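Local coordinates for HpuA (Kingella denitrificans ATCC 33394, PDB 5EC6), which serves as an outer-membrane lipoprotein receptor for haemoglobin and probably takes part in acquiring iron from it, at residues Arg132-Met136 with Gly282-Gly286; Ser135-Gly139 with Phe151-Thr155; Glu178-Arg183 with Leu296-Gly302; Asp36-Arg40 with Asn68-Leu72; Gly244-Ser248 with Val260-Leu264. All coordinates share one frame; numbering follows the deposited sequence.

Interactions 1, 2 and 3 lie within 8 Å of the chain centre, interaction 5 at 12 Å and interaction 4 at 15 Å. Strand 283-289 joins interactions 1, 3 and 5, pairing with strand 298-308 of interaction 3 on one edge and strand 256-265 of interaction 5 on the other. Interaction 2, centred 6 Å from interaction 1, is tied in by the shared residues Ser135 and Met136. Along the chain interaction 4 comes first and closes before the rest begin; interactions 1 and 3 alternate, and interaction 5 falls within the span of both. Interaction 4, at the surface, reaches interaction 2 through Gln39 and Arg40, linking the N-terminal four-stranded sheet to the beta-rich centre.

Interaction 1 (Arg132-Met136 with Gly282-Gly286); sequences RLKSM and GEIGG
Leu133 starts a loop-to-strand contact in which the carboxylate of Glu283, at a classic beta bulge formed with Gly282 opposite Phe265, is gripped by consecutive backbone N-H groups. The leucine lends its flank: CB lies 4.1 Å from Glu283 OE1, and CD2 is near the carboxylate carbon. Next, Lys134 N donates to Glu283 OE2 at 2.7 Å, with an almost straight N-H...O angle of 171°; its alkyl chain bends so that the ammonium group lies clear of Glu283. Ser135 N then takes the other oxygen, Glu283 OE1, at 2.8 Å and with a more bent angle of 145°. Both donors use the syn sides of the carboxylate, about 20° out of its plane, so the two bonds together fix its rotation. A water links Ser135 OG to Glu283 OE2, weakly on the glutamate side. The glutamate can span the gap because its chain is extended beyond CG. Two amide dipoles facing a buried carboxylate would be expected to favour its ionised form. Last comes Met136, whose CG sits 3.3 Å from Glu283 OE1 and whose thioether passes along strand 283-289 until Met136 SD lies 3.1 Å from Ile284 O.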
# COMPACT_ATOMS: atom_id res chain seq x y z
N ARG A 132 4.00 -1.87 8.03
CA ARG A 132 3.00 -2.11 9.04
C ARG A 132 1.66 -1.51 8.65
O ARG A 132 1.06 -0.70 9.38
CB ARG A 132 3.42 -1.47 10.36
CG ARG A 132 4.76 -1.89 10.95
CD ARG A 132 4.97 -1.12 12.27
NE ARG A 132 6.08 -1.66 13.08
CZ ARG A 132 6.03 -2.81 13.75
NH1 ARG A 132 4.92 -3.56 13.75
NH2 ARG A 132 7.09 -3.22 14.45
N LEU A 133 1.18 -1.86 7.49
CA LEU A 133 -0.03 -1.26 6.97
C LEU A 133 -1.16 -1.98 7.65
O LEU A 133 -1.01 -3.19 7.91
CB LEU A 133 -0.09 -1.46 5.47
CG LEU A 133 1.08 -0.86 4.73
CD1 LEU A 133 1.07 -1.35 3.28
CD2 LEU A 133 1.02 0.61 4.74
N LYS A 134 -2.20 -1.25 8.05
CA LYS A 134 -3.43 -1.82 8.65
C LYS A 134 -4.68 -1.55 7.86
O LYS A 134 -5.68 -2.21 8.06
CB LYS A 134 -3.66 -1.29 10.09
CG LYS A 134 -2.47 -1.39 11.00
CD LYS A 134 -2.12 -2.80 11.45
CE LYS A 134 -1.00 -2.71 12.51
NZ LYS A 134 0.18 -3.60 12.28
N SER A 135 -4.64 -0.59 6.94
CA SER A 135 -5.84 -0.19 6.21
C SER A 135 -5.71 -0.21 4.67
O SER A 135 -6.58 0.29 3.95
CB SER A 135 -6.27 1.22 6.60
OG SER A 135 -6.59 1.29 7.99
N MET A 136 -4.67 -0.85 4.19
CA MET A 136 -4.40 -0.95 2.75
C MET A 136 -3.49 -2.11 2.49
O MET A 136 -2.83 -2.63 3.41
CB MET A 136 -3.82 0.39 2.19
CG MET A 136 -2.53 0.73 2.82
SD MET A 136 -1.65 2.01 1.89
CE MET A 136 -1.26 1.12 0.42
N GLY A 282 -3.55 8.11 7.72
CA GLY A 282 -2.38 7.55 8.26
C GLY A 282 -1.56 6.60 7.36
O GLY A 282 -0.47 6.19 7.76
N GLU A 283 -2.14 6.24 6.23
CA GLU A 283 -1.48 5.45 5.22
C GLU A 283 -1.63 6.10 3.85
O GLU A 283 -2.48 6.98 3.64
CB GLU A 283 -1.97 4.00 5.26
CG GLU A 283 -1.67 3.40 6.62
CD GLU A 283 -2.27 2.03 6.87
OE1 GLU A 283 -2.92 1.47 5.99
OE2 GLU A 283 -2.02 1.49 8.00
N ILE A 284 -0.80 5.66 2.91
CA ILE A 284 -0.72 6.28 1.60
C ILE A 284 -0.36 5.19 0.60
O ILE A 284 0.34 4.26 0.95
CB ILE A 284 0.36 7.42 1.58
CG1 ILE A 284 0.26 8.26 0.30
CG2 ILE A 284 1.77 6.88 1.73
CD1 ILE A 284 0.95 9.59 0.40
N GLY A 285 -0.87 5.29 -0.60
CA GLY A 285 -0.48 4.34 -1.66
C GLY A 285 -0.86 4.83 -3.04
O GLY A 285 -1.59 5.79 -3.18
N GLY A 286 -0.32 4.17 -4.06
CA GLY A 286 -0.64 4.52 -5.40
C GLY A 286 0.15 3.75 -6.42
O GLY A 286 0.82 2.76 -6.10
O HOH W 1 -4.37 2.11 9.47

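Interaction 2 (Ser135-Gly139 with Phe151-Thr155); sequences SMQFG and FAGGT
Phe151 lays one face of its ring over the backbone of Gly139, across the antiparallel beta hairpin of strands 136-142 and 148-154. Gly139 N stands over the ring centre, and Gly139 CA makes a CH-pi contact 4.1 Å from the Phe151 centroid, 28° off the ring normal. A chi1 of 69° sets CG between the backbone N and carbonyl carbon of Phe151, swinging the ring across toward the partner strand. The strands run at 170° to each other. Reciprocal bonds run from Gln137 N to Gly153 O and from Gly139 N to Phe151 O, each 2.9 Å, with their return bonds equally long. Thr155 N to Ser135 O continues the ladder. The non-hydrogen-bonded pairs are Met136 with Gly154 and Phe138 with Ala152. On their face of the sheet the methyl of Ala152 meets Phe138 CB at 3.8 Å, and Met136 CE reaches the same methyl more loosely. The Phe138 ring packs instead on Ile180 and Leu182. Gln137 folds back on its own strand, its OE1 accepting from Phe138 N, while its NE2 donates to Cys119 O. At the open end Thr155 OG1 pairs with Gln39 NE2, and Thr155 CB rests 3.8 Å from Ser135 O.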
# COMPACT_ATOMS: atom_id res chain seq x y z
N SER A 135 -4.64 -0.59 6.94
CA SER A 135 -5.84 -0.19 6.21
C SER A 135 -5.71 -0.21 4.67
O SER A 135 -6.58 0.29 3.95
CB SER A 135 -6.27 1.22 6.60
OG SER A 135 -6.59 1.29 7.99
N MET A 136 -4.67 -0.85 4.19
CA MET A 136 -4.40 -0.95 2.75
C MET A 136 -3.49 -2.11 2.49
O MET A 136 -2.83 -2.63 3.41
CB MET A 136 -3.82 0.39 2.19
CG MET A 136 -2.53 0.73 2.82
SD MET A 136 -1.65 2.01 1.89
CE MET A 136 -1.26 1.12 0.42
N GLN A 137 -3.34 -2.45 1.20
CA GLN A 137 -2.36 -3.37 0.71
C GLN A 137 -1.84 -2.83 -0.61
O GLN A 137 -2.51 -2.03 -1.26
CB GLN A 137 -2.96 -4.77 0.42
CG GLN A 137 -2.62 -5.85 1.43
CD GLN A 137 -1.17 -6.28 1.45
OE1 GLN A 137 -0.30 -5.66 0.90
NE2 GLN A 137 -0.91 -7.35 2.17
N PHE A 138 -0.64 -3.25 -0.97
CA PHE A 138 -0.12 -2.99 -2.32
C PHE A 138 0.66 -4.18 -2.79
O PHE A 138 1.12 -4.99 -1.98
CB PHE A 138 0.67 -1.65 -2.41
CG PHE A 138 2.03 -1.68 -1.76
CD1 PHE A 138 2.18 -1.59 -0.36
CD2 PHE A 138 3.17 -1.77 -2.52
CE1 PHE A 138 3.42 -1.57 0.23
CE2 PHE A 138 4.42 -1.82 -1.92
CZ PHE A 138 4.55 -1.71 -0.56
N GLY A 139 0.80 -4.28 -4.11
CA GLY A 139 1.42 -5.45 -4.69
C GLY A 139 1.26 -5.47 -6.17
O GLY A 139 1.17 -4.43 -6.84
N PHE A 151 -0.83 -2.72 -8.06
CA PHE A 151 -1.96 -2.11 -7.39
C PHE A 151 -1.58 -1.61 -6.00
O PHE A 151 -0.64 -2.06 -5.36
CB PHE A 151 -3.15 -3.09 -7.23
CG PHE A 151 -2.89 -4.21 -6.27
CD1 PHE A 151 -2.25 -5.35 -6.69
CD2 PHE A 151 -3.29 -4.10 -4.94
CE1 PHE A 151 -1.99 -6.38 -5.77
CE2 PHE A 151 -3.00 -5.10 -4.04
CZ PHE A 151 -2.37 -6.23 -4.46
N ALA A 152 -2.38 -0.64 -5.56
CA ALA A 152 -2.41 -0.18 -4.15
C ALA A 152 -3.87 0.12 -3.87
O ALA A 152 -4.52 0.86 -4.58
CB ALA A 152 -1.57 1.05 -3.90
N GLY A 153 -4.44 -0.53 -2.85
CA GLY A 153 -5.83 -0.30 -2.55
C GLY A 153 -6.16 -0.50 -1.07
O GLY A 153 -5.40 -1.11 -0.33
N GLY A 154 -7.28 0.03 -0.66
CA GLY A 154 -7.61 0.03 0.78
C GLY A 154 -8.78 0.91 1.11
O GLY A 154 -9.56 1.31 0.24
N THR A 155 -8.92 1.13 2.41
CA THR A 155 -9.97 1.99 2.95
C THR A 155 -9.57 3.46 2.80
O THR A 155 -8.62 3.88 3.42
CB THR A 155 -10.13 1.65 4.45
OG1 THR A 155 -10.63 0.29 4.59
CG2 THR A 155 -11.10 2.55 5.14

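Interaction 3 (Glu178-Arg183 with Leu296-Gly302); sequences EVIGLR and LNASFGG
Chi1 of -65° places Arg183 CG beside its backbone N, and the chain then runs extended to NE, carrying the guanidinium past the end of the strand pairing to the carbonyl of Leu296. There Arg183 NE donates to Leu296 O at 2.7 Å. The acceptor lies at the edge of the guanidinium, close to its plane, whereas NE stands 40° above the carbonyl plane. A second bond from Arg183 NH2 to the same oxygen is weak. Leu296 lies alongside, pointing the same way, and its CD2 covers one guanidinium face 4.2 Å above the plane, offset toward the rim. The remaining polar ends are satisfied elsewhere: Arg183 NH1 bonds to the carbonyls of Phe231 and Asp233, and NH2 to Ser253 OG. Farther back, Arg183 CG meets the methyl of Ala298 at 3.9 Å.

Leu182 instead turns CG anti to its backbone N, bringing CD2 to 3.7 Å from Ser299 OG, a hydroxyl whose hydrogen-bond partner is Gly139 O on strand 136-142. Phe300 CB sits 3.3 Å from Ile180 O while the Phe300 ring packs on Leu212. Val179 places CG1 4.0 Å from Gly302 CA, so a branched side chain lies against bare glycine backbone.

Reciprocal backbone bonds tie Ile180 to Gly301 and Leu182 to Ser299; the pairs Val179 with Gly302 and Gly181 with Phe300 are non-hydrogen-bonded. With the strand directions 159° apart, this is a twisted antiparallel beta ladder between chain-distant strands, consistent with the beta-barrel character of HpuA.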
# COMPACT_ATOMS: atom_id res chain seq x y z
N GLU A 178 6.52 7.16 5.21
CA GLU A 178 7.65 6.27 5.03
C GLU A 178 7.09 5.15 4.18
O GLU A 178 6.18 4.46 4.63
CB GLU A 178 8.11 5.77 6.41
CG GLU A 178 9.37 4.89 6.40
CD GLU A 178 10.02 4.82 7.78
OE1 GLU A 178 9.93 5.81 8.58
OE2 GLU A 178 10.61 3.74 8.10
N VAL A 179 7.64 4.96 2.97
CA VAL A 179 6.96 4.15 1.95
C VAL A 179 7.93 3.11 1.35
O VAL A 179 9.17 3.27 1.39
CB VAL A 179 6.31 4.98 0.81
CG1 VAL A 179 5.39 6.05 1.38
CG2 VAL A 179 7.30 5.61 -0.13
N ILE A 180 7.33 2.16 0.68
CA ILE A 180 8.07 1.20 -0.15
C ILE A 180 7.45 1.17 -1.54
O ILE A 180 6.23 1.19 -1.69
CB ILE A 180 8.00 -0.20 0.46
CG1 ILE A 180 8.68 -0.24 1.85
CG2 ILE A 180 8.64 -1.24 -0.47
CD1 ILE A 180 8.17 -1.38 2.68
N GLY A 181 8.32 1.16 -2.55
CA GLY A 181 7.94 0.97 -3.95
C GLY A 181 8.22 -0.44 -4.41
O GLY A 181 9.17 -1.09 -3.92
N LEU A 182 7.36 -0.89 -5.31
CA LEU A 182 7.41 -2.25 -5.86
C LEU A 182 7.31 -2.18 -7.37
O LEU A 182 6.43 -1.53 -7.95
CB LEU A 182 6.26 -3.07 -5.29
CG LEU A 182 5.98 -4.40 -6.02
CD1 LEU A 182 7.04 -5.33 -5.51
CD2 LEU A 182 4.58 -4.95 -5.75
N ARG A 183 8.22 -2.92 -8.04
CA ARG A 183 8.13 -3.16 -9.45
C ARG A 183 8.22 -4.71 -9.67
O ARG A 183 8.49 -5.47 -8.73
CB ARG A 183 9.26 -2.45 -10.22
CG ARG A 183 9.23 -0.87 -10.19
CD ARG A 183 10.43 -0.32 -10.92
NE ARG A 183 10.30 1.03 -11.48
CZ ARG A 183 11.28 1.93 -11.55
NH1 ARG A 183 12.52 1.71 -11.02
NH2 ARG A 183 10.98 3.12 -12.03
N LEU A 296 8.91 -0.39 -15.91
CA LEU A 296 9.19 0.66 -14.95
C LEU A 296 8.00 0.87 -14.02
O LEU A 296 8.15 1.54 -13.00
CB LEU A 296 9.55 1.97 -15.62
CG LEU A 296 10.76 1.92 -16.54
CD1 LEU A 296 10.94 3.28 -17.19
CD2 LEU A 296 12.02 1.51 -15.78
N ASN A 297 6.84 0.34 -14.38
CA ASN A 297 5.62 0.67 -13.61
C ASN A 297 5.72 0.12 -12.20
O ASN A 297 6.28 -0.95 -11.93
CB ASN A 297 4.36 0.14 -14.29
CG ASN A 297 4.08 0.82 -15.63
OD1 ASN A 297 4.78 1.76 -15.99
ND2 ASN A 297 3.01 0.42 -16.30
N ALA A 298 5.16 0.89 -11.28
CA ALA A 298 5.34 0.64 -9.82
C ALA A 298 4.03 0.80 -9.09
O ALA A 298 3.19 1.62 -9.47
CB ALA A 298 6.35 1.59 -9.22
N SER A 299 3.89 0.06 -8.00
CA SER A 299 2.98 0.44 -6.92
C SER A 299 3.76 0.82 -5.68
O SER A 299 4.94 0.55 -5.56
CB SER A 299 1.97 -0.68 -6.64
OG SER A 299 2.65 -1.87 -6.25
N PHE A 300 3.11 1.50 -4.75
CA PHE A 300 3.77 1.88 -3.52
C PHE A 300 2.75 1.99 -2.40
O PHE A 300 1.55 2.19 -2.64
CB PHE A 300 4.59 3.19 -3.66
CG PHE A 300 3.76 4.41 -3.99
CD1 PHE A 300 3.52 4.77 -5.31
CD2 PHE A 300 3.29 5.23 -2.98
CE1 PHE A 300 2.75 5.87 -5.60
CE2 PHE A 300 2.51 6.35 -3.28
CZ PHE A 300 2.26 6.66 -4.58
N GLY A 301 3.25 1.85 -1.16
CA GLY A 301 2.43 2.05 0.01
C GLY A 301 3.29 2.36 1.20
O GLY A 301 4.51 2.06 1.24
N GLY A 302 2.67 2.96 2.21
CA GLY A 302 3.41 3.24 3.42
C GLY A 302 2.59 3.93 4.49
O GLY A 302 1.37 4.06 4.35

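Interaction 4 (Asp36-Arg40 with Asn68-Leu72); sequences DREQR and NQEIL
Arg37 curls its side chain across Gln69 so that the guanidinium stacks on the glutamine amide, their planes only 19° apart. The bends responsible are at chi2 and chi3 (-81° and -70°), which fold the aliphatic part over the amide before the head group turns to the strand. Gln69 is extended beyond CG and presents a flat end: its OE1 lies 3.7 Å above the guanidinium plane, offset toward the rim, and its NE2 is 3.7 Å from Arg37 CD. The two chains therefore meet over their faces, with no hydrogen bond between them. Beyond the stack, Arg37 NH2 reaches the backbone at Glu70 O, 3.3 Å away and near the guanidinium plane, in a bond that is weak.

Ile71 approaches obliquely from the side away from Gln69. Its CG1 is set beside its backbone N, and CD1 projects to 3.5 Å from Arg37 NH2. The same methyl meets Gln39 CD at 3.7 Å, the two side chains arriving from opposite directions. Gln39 is held in a bent form by a local bond, Gln39 NE2 to Arg37 O, 3.0 Å long and nearly straight, with the acceptor in the amide plane. Gln39 NE2 also bonds to Thr155 OG1, so one amide group joins the loop to a strand end while Ile71 CD1 sits over the flat of the same amide, above CD.

This surface contact sets the loop before strand 40-43 against strand 65-74 of the N-terminal four-stranded sheet; neighbouring strand 48-57 supplies Pro51 beside Gln39 and Val49 beside Ile71.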
# COMPACT_ATOMS: atom_id res chain seq x y z
N ASP A 36 -19.39 1.38 5.04
CA ASP A 36 -18.29 1.37 5.97
C ASP A 36 -17.06 0.59 5.44
O ASP A 36 -15.93 0.82 5.90
CB ASP A 36 -18.80 0.70 7.26
CG ASP A 36 -17.72 0.50 8.28
OD1 ASP A 36 -17.26 1.51 8.85
OD2 ASP A 36 -17.32 -0.67 8.53
N ARG A 37 -17.30 -0.38 4.56
CA ARG A 37 -16.22 -1.28 4.13
C ARG A 37 -15.80 -1.01 2.70
O ARG A 37 -14.95 -1.74 2.20
CB ARG A 37 -16.60 -2.76 4.28
CG ARG A 37 -16.67 -3.21 5.75
CD ARG A 37 -15.34 -3.54 6.35
NE ARG A 37 -14.77 -4.75 5.80
CZ ARG A 37 -13.48 -5.08 5.88
NH1 ARG A 37 -12.57 -4.26 6.44
NH2 ARG A 37 -13.09 -6.19 5.35
N GLU A 38 -16.35 0.03 2.06
CA GLU A 38 -16.00 0.34 0.68
C GLU A 38 -14.50 0.58 0.50
O GLU A 38 -13.85 1.23 1.33
CB GLU A 38 -16.75 1.57 0.18
CG GLU A 38 -18.25 1.34 -0.00
CD GLU A 38 -19.00 2.59 -0.41
OE1 GLU A 38 -18.39 3.70 -0.36
OE2 GLU A 38 -20.19 2.44 -0.79
N GLN A 39 -13.96 -0.02 -0.54
CA GLN A 39 -12.51 0.04 -0.80
C GLN A 39 -12.30 0.87 -2.07
O GLN A 39 -13.18 0.96 -2.91
CB GLN A 39 -11.94 -1.37 -1.00
CG GLN A 39 -12.14 -2.30 0.19
CD GLN A 39 -11.34 -1.85 1.38
OE1 GLN A 39 -10.13 -1.80 1.34
NE2 GLN A 39 -12.02 -1.43 2.41
N ARG A 40 -11.09 1.38 -2.22
CA ARG A 40 -10.67 2.03 -3.46
C ARG A 40 -9.32 1.43 -3.88
O ARG A 40 -8.43 1.26 -3.02
CB ARG A 40 -10.45 3.52 -3.19
CG ARG A 40 -9.87 4.30 -4.37
CD ARG A 40 -9.37 5.66 -3.91
NE ARG A 40 -10.42 6.59 -3.56
CZ ARG A 40 -10.19 7.72 -2.89
NH1 ARG A 40 -8.95 8.05 -2.44
NH2 ARG A 40 -11.21 8.52 -2.65
N ASN A 68 -16.13 -13.81 9.84
CA ASN A 68 -15.24 -12.65 9.96
C ASN A 68 -15.26 -11.86 8.66
O ASN A 68 -15.48 -12.43 7.63
CB ASN A 68 -13.83 -13.13 10.25
CG ASN A 68 -13.69 -13.60 11.69
OD1 ASN A 68 -13.77 -12.78 12.60
ND2 ASN A 68 -13.62 -14.92 11.89
N GLN A 69 -14.96 -10.58 8.78
CA GLN A 69 -14.69 -9.70 7.62
C GLN A 69 -13.32 -9.96 7.06
O GLN A 69 -12.33 -10.11 7.82
CB GLN A 69 -14.83 -8.26 8.05
CG GLN A 69 -16.23 -7.87 8.41
CD GLN A 69 -16.34 -6.39 8.79
OE1 GLN A 69 -15.41 -5.78 9.38
NE2 GLN A 69 -17.45 -5.80 8.42
N GLU A 70 -13.22 -10.03 5.72
CA GLU A 70 -11.96 -10.24 5.06
C GLU A 70 -11.90 -9.33 3.83
O GLU A 70 -12.93 -8.85 3.37
CB GLU A 70 -11.75 -11.69 4.63
CG GLU A 70 -11.71 -12.65 5.82
CD GLU A 70 -11.32 -14.06 5.47
OE1 GLU A 70 -10.65 -14.29 4.45
OE2 GLU A 70 -11.66 -14.96 6.30
N ILE A 71 -10.69 -9.12 3.34
CA ILE A 71 -10.48 -8.51 2.02
C ILE A 71 -9.81 -9.53 1.13
O ILE A 71 -8.83 -10.14 1.54
CB ILE A 71 -9.52 -7.30 2.10
CG1 ILE A 71 -10.04 -6.20 3.03
CG2 ILE A 71 -9.24 -6.78 0.66
CD1 ILE A 71 -11.17 -5.38 2.48
N LEU A 72 -10.35 -9.72 -0.08
CA LEU A 72 -9.74 -10.54 -1.11
C LEU A 72 -9.26 -9.63 -2.24
O LEU A 72 -9.83 -8.56 -2.44
CB LEU A 72 -10.73 -11.56 -1.66
CG LEU A 72 -11.39 -12.50 -0.65
CD1 LEU A 72 -12.44 -13.41 -1.33
CD2 LEU A 72 -10.31 -13.28 0.04

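Interaction 5 (Gly244-Ser248 with Val260-Leu264); sequences GNQFS and VSGGL
An antiparallel beta hairpin, strands 246-253 and 256-265, holds this contact, and the aromatic ring of Phe247 lying across glycine backbone is its main feature. Gly262 C stands 3.5 Å above the ring plane, over its centre, and Gly262 CA makes a CH-pi contact 3.8 Å from the Phe247 centroid. Gly263 N lies over the same face, 3.3 Å from Phe247 CE2. With chi1 at 57° the ring folds back over the neighbouring strand instead of standing off the sheet. Val260 closes the edge: its CG1 lies in the ring plane, 3.8 Å from Phe247 CE1.

Phe247 and Gly262 form the hydrogen-bonded pair, with N...O distances of 2.9 Å from Phe247 N to Gly262 O and 3.0 Å from Gly262 N to Phe247 O. Just ahead of strand 246-253, Asn245 O accepts from Leu264 N at 2.8 Å. Gln246 with Gly263 and Ser248 with Ser261 are the non-hydrogen-bonded pairs. The buried amide of Asn245 is held from beyond the hairpin, ND2 donating to Ala157 O and OD1 accepting from Arg40 NH2. The hairpin lies between strand 235-243, whose Val240 and Val242 touch Phe247, and strand 283-289, whose Ile284 packs on both Phe247 and Leu264.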
# COMPACT_ATOMS: atom_id res chain seq x y z
N GLY A 244 -8.41 16.62 -1.84
CA GLY A 244 -9.10 15.76 -0.88
C GLY A 244 -8.20 14.61 -0.44
O GLY A 244 -7.11 14.83 0.02
N ASN A 245 -8.67 13.38 -0.61
CA ASN A 245 -7.86 12.21 -0.25
C ASN A 245 -7.20 11.52 -1.46
O ASN A 245 -6.84 10.33 -1.39
CB ASN A 245 -8.70 11.15 0.52
CG ASN A 245 -9.92 10.68 -0.27
OD1 ASN A 245 -10.01 10.84 -1.47
ND2 ASN A 245 -10.85 10.03 0.43
N GLN A 246 -7.07 12.23 -2.58
CA GLN A 246 -6.54 11.67 -3.82
C GLN A 246 -5.42 12.57 -4.33
O GLN A 246 -5.39 13.79 -4.07
CB GLN A 246 -7.63 11.52 -4.90
CG GLN A 246 -8.54 10.33 -4.66
CD GLN A 246 -9.20 9.83 -5.95
OE1 GLN A 246 -8.53 9.47 -6.96
NE2 GLN A 246 -10.52 9.83 -5.94
N PHE A 247 -4.51 11.98 -5.12
CA PHE A 247 -3.51 12.80 -5.76
C PHE A 247 -3.13 12.24 -7.13
O PHE A 247 -3.36 11.08 -7.44
CB PHE A 247 -2.28 12.97 -4.83
CG PHE A 247 -1.68 11.67 -4.40
CD1 PHE A 247 -0.85 10.96 -5.26
CD2 PHE A 247 -1.88 11.20 -3.12
CE1 PHE A 247 -0.24 9.77 -4.85
CE2 PHE A 247 -1.28 10.00 -2.68
CZ PHE A 247 -0.48 9.30 -3.55
N SER A 248 -2.59 13.11 -7.99
CA SER A 248 -2.18 12.67 -9.31
C SER A 248 -1.19 13.69 -9.87
O SER A 248 -1.18 14.85 -9.47
CB SER A 248 -3.37 12.56 -10.25
OG SER A 248 -3.88 13.84 -10.44
N VAL A 260 1.56 9.53 -11.94
CA VAL A 260 1.32 9.15 -10.54
C VAL A 260 -0.20 9.23 -10.30
O VAL A 260 -0.86 10.21 -10.70
CB VAL A 260 2.03 10.08 -9.60
CG1 VAL A 260 1.72 9.72 -8.15
CG2 VAL A 260 3.56 10.10 -9.89
N SER A 261 -0.76 8.18 -9.69
CA SER A 261 -2.15 8.18 -9.26
C SER A 261 -2.20 7.49 -7.92
O SER A 261 -1.72 6.38 -7.79
CB SER A 261 -3.01 7.40 -10.25
OG SER A 261 -4.35 7.56 -9.89
N GLY A 262 -2.77 8.15 -6.93
CA GLY A 262 -2.85 7.53 -5.63
C GLY A 262 -3.74 8.25 -4.66
O GLY A 262 -4.51 9.12 -5.05
N GLY A 263 -3.67 7.84 -3.41
CA GLY A 263 -4.53 8.42 -2.39
C GLY A 263 -4.09 8.19 -1.01
O GLY A 263 -3.10 7.47 -0.73
N LEU A 264 -4.80 8.84 -0.10
CA LEU A 264 -4.59 8.65 1.32
C LEU A 264 -5.61 7.63 1.83
O LEU A 264 -6.78 7.66 1.39
CB LEU A 264 -4.78 9.97 2.05
CG LEU A 264 -3.85 11.12 1.55
CD1 LEU A 264 -4.13 12.41 2.29
CD2 LEU A 264 -2.40 10.70 1.82